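Side-chain contacts in formate dehydrogenase (Pyrobaculum aerophilum, PDB 1QP8), which binds NADPH and probably acts as an NAD(P)H-dependent oxidoreductase of the D-isomer specific 2-hydroxyacid dehydrogenase family, perhaps a formate dehydrogenase or a glyoxylate or hydroxypyruvate reductase: residues R222-K225 with Q229-F232; A85-A90 with G136-K141. All blocks are in the same frame, centred on the assembly; numbering follows the deposited sequence.

Contact 1: R222-K225 with Q229-F232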
loop_
_atom_site.group_PDB
_atom_site.type_symbol
_atom_site.label_atom_id
_atom_site.label_comp_id
_atom_site.label_asym_id
_atom_site.label_seq_id
_atom_site.Cartn_x
_atom_site.Cartn_y
_atom_site.Cartn_z
ATOM N N ARG A 222 -9.511 8.893 -23.231
ATOM C CA ARG A 222 -10.414 8.046 -23.967
ATOM C C ARG A 222 -10.730 6.737 -23.289
ATOM O O ARG A 222 -11.897 6.362 -23.186
ATOM C CB ARG A 222 -9.860 7.760 -25.350
ATOM C CG ARG A 222 -10.539 6.587 -25.997
ATOM C CD ARG A 222 -10.080 6.380 -27.403
ATOM N NE ARG A 222 -10.498 5.066 -27.856
ATOM C CZ ARG A 222 -10.519 4.682 -29.123
ATOM N NH1 ARG A 222 -10.145 5.524 -30.078
ATOM N NH2 ARG A 222 -10.920 3.451 -29.427
ATOM N N ILE A 223 -9.711 6.017 -22.836
ATOM C CA ILE A 223 -9.998 4.742 -22.200
ATOM C C ILE A 223 -10.747 4.957 -20.892
ATOM O O ILE A 223 -11.592 4.145 -20.518
ATOM C CB ILE A 223 -8.729 3.908 -21.935
ATOM C CG1 ILE A 223 -9.141 2.465 -21.637
ATOM C CG2 ILE A 223 -7.946 4.465 -20.763
ATOM C CD1 ILE A 223 -7.987 1.533 -21.369
ATOM N N LEU A 224 -10.447 6.055 -20.202
ATOM C CA LEU A 224 -11.127 6.339 -18.949
ATOM C C LEU A 224 -12.599 6.520 -19.212
ATOM O O LEU A 224 -13.418 6.058 -18.427
ATOM C CB LEU A 224 -10.565 7.589 -18.292
ATOM C CG LEU A 224 -9.359 7.316 -17.404
ATOM C CD1 LEU A 224 -8.671 8.629 -17.054
ATOM C CD2 LEU A 224 -9.819 6.577 -16.176
ATOM N N LYS A 225 -12.936 7.180 -20.320
ATOM C CA LYS A 225 -14.342 7.403 -20.670
ATOM C C LYS A 225 -15.030 6.156 -21.207
ATOM O O LYS A 225 -16.248 6.146 -21.365
ATOM C CB LYS A 225 -14.479 8.505 -21.714
ATOM C CG LYS A 225 -14.304 9.908 -21.182
ATOM C CD LYS A 225 -14.147 10.888 -22.322
ATOM C CE LYS A 225 -13.951 12.302 -21.810
ATOM N NZ LYS A 225 -13.457 13.227 -22.881
ATOM N N GLN A 229 -14.522 0.912 -14.892
ATOM C CA GLN A 229 -13.760 0.175 -13.896
ATOM C C GLN A 229 -12.259 0.436 -14.047
ATOM O O GLN A 229 -11.467 0.100 -13.157
ATOM C CB GLN A 229 -14.022 -1.318 -14.047
ATOM C CG GLN A 229 -15.486 -1.677 -14.147
ATOM C CD GLN A 229 -16.225 -1.454 -12.852
ATOM O OE1 GLN A 229 -15.975 -2.138 -11.857
ATOM N NE2 GLN A 229 -17.140 -0.491 -12.850
ATOM N N PHE A 230 -11.864 1.011 -15.180
ATOM C CA PHE A 230 -10.461 1.307 -15.403
ATOM C C PHE A 230 -10.101 2.558 -14.594
ATOM O O PHE A 230 -10.780 3.582 -14.667
ATOM C CB PHE A 230 -10.185 1.556 -16.885
ATOM C CG PHE A 230 -8.722 1.738 -17.208
ATOM C CD1 PHE A 230 -7.901 0.642 -17.420
ATOM C CD2 PHE A 230 -8.172 3.013 -17.317
ATOM C CE1 PHE A 230 -6.550 0.813 -17.743
ATOM C CE2 PHE A 230 -6.827 3.196 -17.639
ATOM C CZ PHE A 230 -6.016 2.093 -17.853
ATOM N N ILE A 231 -9.024 2.478 -13.831
ATOM C CA ILE A 231 -8.643 3.602 -13.014
ATOM C C ILE A 231 -7.260 4.149 -13.292
ATOM O O ILE A 231 -6.293 3.416 -13.434
ATOM C CB ILE A 231 -8.733 3.238 -11.533
ATOM C CG1 ILE A 231 -10.188 2.938 -11.171
ATOM C CG2 ILE A 231 -8.164 4.370 -10.692
ATOM C CD1 ILE A 231 -10.381 2.602 -9.722
ATOM N N PHE A 232 -7.180 5.465 -13.344
ATOM C CA PHE A 232 -5.927 6.141 -13.584
ATOM C C PHE A 232 -5.589 6.883 -12.300
ATOM O O PHE A 232 -6.319 7.788 -11.892
ATOM C CB PHE A 232 -6.098 7.128 -14.730
ATOM C CG PHE A 232 -4.837 7.822 -15.120
ATOM C CD1 PHE A 232 -3.763 7.100 -15.648
ATOM C CD2 PHE A 232 -4.714 9.204 -14.977
ATOM C CE1 PHE A 232 -2.581 7.743 -16.033
ATOM C CE2 PHE A 232 -3.535 9.862 -15.359
ATOM C CZ PHE A 232 -2.470 9.126 -15.889
#
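Phe230 and Leu224, with Ile223 beside them, carry this meeting of a helix with the chain that follows it. The Phe230 ring presents one face to Ile223: CD1 of the isoleucine sits 3.9 Å from the ring centroid and only 8° off the normal, a CH-pi contact almost over the centre. Ile223 touches with both of its branches, since CG1 lies anti to the backbone N (chi1 -164°) and carries CD1 over the ring while CG2 reaches the CD2-CE2 side, 3.6 Å from CE2 of Phe230. A beta-branched residue suits this place because two arms span one flat surface.

The two methyls of Leu224 reach Phe230 and, two residues on, Phe232. Its CD2 lies at the edge of the Phe230 ring, near the ring plane, and also packs 3.5 Å from the backbone O of Phe230; its CD1 meets CB of Phe232 at 3.8 Å. The forked leucine thus bridges from Phe230, just ahead of strand 231-234, to Phe232 within it. The side chains of Phe230 and Phe232 both touch Phe206 of strand 205-208, which with helix 217-226 and strand 231-234 forms a beta-alpha-beta unit of the nucleotide-binding domain.

No hydrogen bond links the two segments directly, so apolar packing holds them to each other, and a polar tie comes from Asn254, whose ND2 hydrogen-bonds to the backbone O of both Leu224 and Phe230.

Contact 2: A85-A90 with G136-K141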
loop_
_atom_site.group_PDB
_atom_site.type_symbol
_atom_site.label_atom_id
_atom_site.label_comp_id
_atom_site.label_asym_id
_atom_site.label_seq_id
_atom_site.Cartn_x
_atom_site.Cartn_y
_atom_site.Cartn_z
ATOM N N ALA A 85 11.054 7.244 -1.221
ATOM C CA ALA A 85 9.851 8.056 -1.033
ATOM C C ALA A 85 8.836 7.830 -2.150
ATOM O O ALA A 85 7.690 7.451 -1.901
ATOM C CB ALA A 85 10.226 9.537 -0.960
ATOM N N VAL A 86 9.267 8.075 -3.379
ATOM C CA VAL A 86 8.413 7.903 -4.541
ATOM C C VAL A 86 7.917 6.458 -4.634
ATOM O O VAL A 86 6.787 6.195 -5.061
ATOM C CB VAL A 86 9.185 8.244 -5.822
ATOM C CG1 VAL A 86 8.262 8.169 -7.031
ATOM C CG2 VAL A 86 9.803 9.617 -5.691
ATOM N N ALA A 87 8.776 5.523 -4.242
ATOM C CA ALA A 87 8.420 4.114 -4.272
ATOM C C ALA A 87 7.179 3.859 -3.414
ATOM O O ALA A 87 6.154 3.412 -3.934
ATOM C CB ALA A 87 9.579 3.272 -3.781
ATOM N N GLU A 88 7.254 4.149 -2.113
ATOM C CA GLU A 88 6.101 3.926 -1.241
ATOM C C GLU A 88 4.872 4.681 -1.727
ATOM O O GLU A 88 3.740 4.214 -1.570
ATOM C CB GLU A 88 6.359 4.354 0.213
ATOM C CG GLU A 88 7.707 4.960 0.537
ATOM C CD GLU A 88 7.794 5.417 1.999
ATOM O OE1 GLU A 88 7.085 6.382 2.386
ATOM O OE2 GLU A 88 8.569 4.808 2.765
ATOM N N PHE A 89 5.087 5.851 -2.311
ATOM C CA PHE A 89 3.961 6.627 -2.783
ATOM C C PHE A 89 3.225 5.897 -3.909
ATOM O O PHE A 89 1.994 5.917 -3.972
ATOM C CB PHE A 89 4.423 8.009 -3.261
ATOM C CG PHE A 89 3.334 9.034 -3.262
ATOM C CD1 PHE A 89 2.946 9.650 -2.085
ATOM C CD2 PHE A 89 2.658 9.349 -4.432
ATOM C CE1 PHE A 89 1.885 10.577 -2.069
ATOM C CE2 PHE A 89 1.601 10.267 -4.438
ATOM C CZ PHE A 89 1.212 10.883 -3.251
ATOM N N ALA A 90 3.972 5.251 -4.798
ATOM C CA ALA A 90 3.361 4.531 -5.906
ATOM C C ALA A 90 2.544 3.353 -5.391
ATOM O O ALA A 90 1.472 3.054 -5.917
ATOM C CB ALA A 90 4.436 4.042 -6.860
ATOM N N GLY A 136 11.281 2.057 -10.174
ATOM C CA GLY A 136 10.699 0.887 -10.805
ATOM C C GLY A 136 11.023 -0.381 -10.057
ATOM O O GLY A 136 10.137 -1.154 -9.697
ATOM N N THR A 137 12.310 -0.572 -9.799
ATOM C CA THR A 137 12.800 -1.746 -9.099
ATOM C C THR A 137 12.258 -1.948 -7.693
ATOM O O THR A 137 11.908 -3.066 -7.317
ATOM C CB THR A 137 14.335 -1.729 -9.017
ATOM O OG1 THR A 137 14.885 -1.825 -10.337
ATOM C CG2 THR A 137 14.834 -2.899 -8.185
ATOM N N ARG A 138 12.207 -0.883 -6.903
ATOM C CA ARG A 138 11.716 -1.006 -5.537
ATOM C C ARG A 138 10.270 -1.420 -5.572
ATOM O O ARG A 138 9.833 -2.269 -4.789
ATOM C CB ARG A 138 11.882 0.316 -4.788
ATOM C CG ARG A 138 13.336 0.628 -4.492
ATOM C CD ARG A 138 13.536 2.009 -3.928
ATOM N NE ARG A 138 14.801 2.566 -4.407
ATOM C CZ ARG A 138 15.900 2.688 -3.673
ATOM N NH1 ARG A 138 15.899 2.301 -2.404
ATOM N NH2 ARG A 138 17.007 3.178 -4.213
ATOM N N VAL A 139 9.533 -0.827 -6.501
ATOM C CA VAL A 139 8.121 -1.144 -6.646
ATOM C C VAL A 139 8.022 -2.611 -7.035
ATOM O O VAL A 139 7.366 -3.405 -6.352
ATOM C CB VAL A 139 7.453 -0.231 -7.725
ATOM C CG1 VAL A 139 5.992 -0.606 -7.917
ATOM C CG2 VAL A 139 7.542 1.232 -7.290
ATOM N N GLY A 140 8.700 -2.963 -8.120
ATOM C CA GLY A 140 8.703 -4.335 -8.603
ATOM C C GLY A 140 9.013 -5.349 -7.520
ATOM O O GLY A 140 8.313 -6.354 -7.389
ATOM N N LYS A 141 10.047 -5.090 -6.729
ATOM C CA LYS A 141 10.389 -6.014 -5.665
ATOM C C LYS A 141 9.258 -6.204 -4.646
ATOM O O LYS A 141 8.977 -7.330 -4.226
ATOM C CB LYS A 141 11.690 -5.573 -5.001
ATOM C CG LYS A 141 12.858 -5.674 -5.971
ATOM C CD LYS A 141 14.208 -5.435 -5.324
ATOM C CE LYS A 141 15.320 -5.684 -6.337
ATOM N NZ LYS A 141 16.677 -5.431 -5.792
#
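Ala87 meets Arg138 where helix 83-98 passes helix 135-145, the short segments approaching to 8.9 Å between axes at a crossing angle of -44°. Along the first helix, Val86, which takes no part in the packing, touches the bound NADPH, as Gly136 does from the other helix, so both helices border the cofactor pocket. Ala87 points at the facing helix, and its CB rests 3.9 Å from CB of Arg138 and 4.2 Å from Arg138 CD. The methyl therefore lies against the aliphatic stem of the arginine, whose guanidinium continues to salt bridges with Asp84 and Glu134; the side chain combines apolar packing at its base with charge pairing at its end.

Glu88 points away from helix 135-145 and serves the dimer instead: it forms a salt bridge to Lys99 of the second subunit, and hydrogen bonds to the backbone N of Ile122 and of Gln123, also of that subunit. One turn beyond Ala87, Ala90 brings its CB to 4.2 Å from Val139 CG2, and both residues also rest on Val179 of strand 177-180. Ala87 and Ala90 keep this face of the helix low, so a valine can pack between the helices and the sheet.

Helix 135-145 follows strand 126-130 through a glycine-rich turn. Gly131 and Gly133 in the turn and Gly136 in the first turn of the helix match the GxGxxG pattern, consistent with the dinucleotide-binding beta-alpha-beta motif of a Rossmann-type domain.

How the contacts relate
Contact 2 precedes contact 1 along the chain, and the two stand apart: their centres are 23 Å from each other and their nearest atoms about 10 Å, without touching. Both relate to one six-stranded parallel sheet. Contact 2 joins helix 83-98 to helix 135-145, which links strands 126-130 and 149-153 at one end of the strand order; contact 1 lies further toward the other end. The segments of contact 2 include Val86 and Gly136, which touch NADPH; in contact 1 the Phe232 side chain stays about 11 Å from it. Contact 2 thus packs two helices beside the cofactor pocket, while contact 1 packs a crossover helix on the strand that follows it in the same sheet.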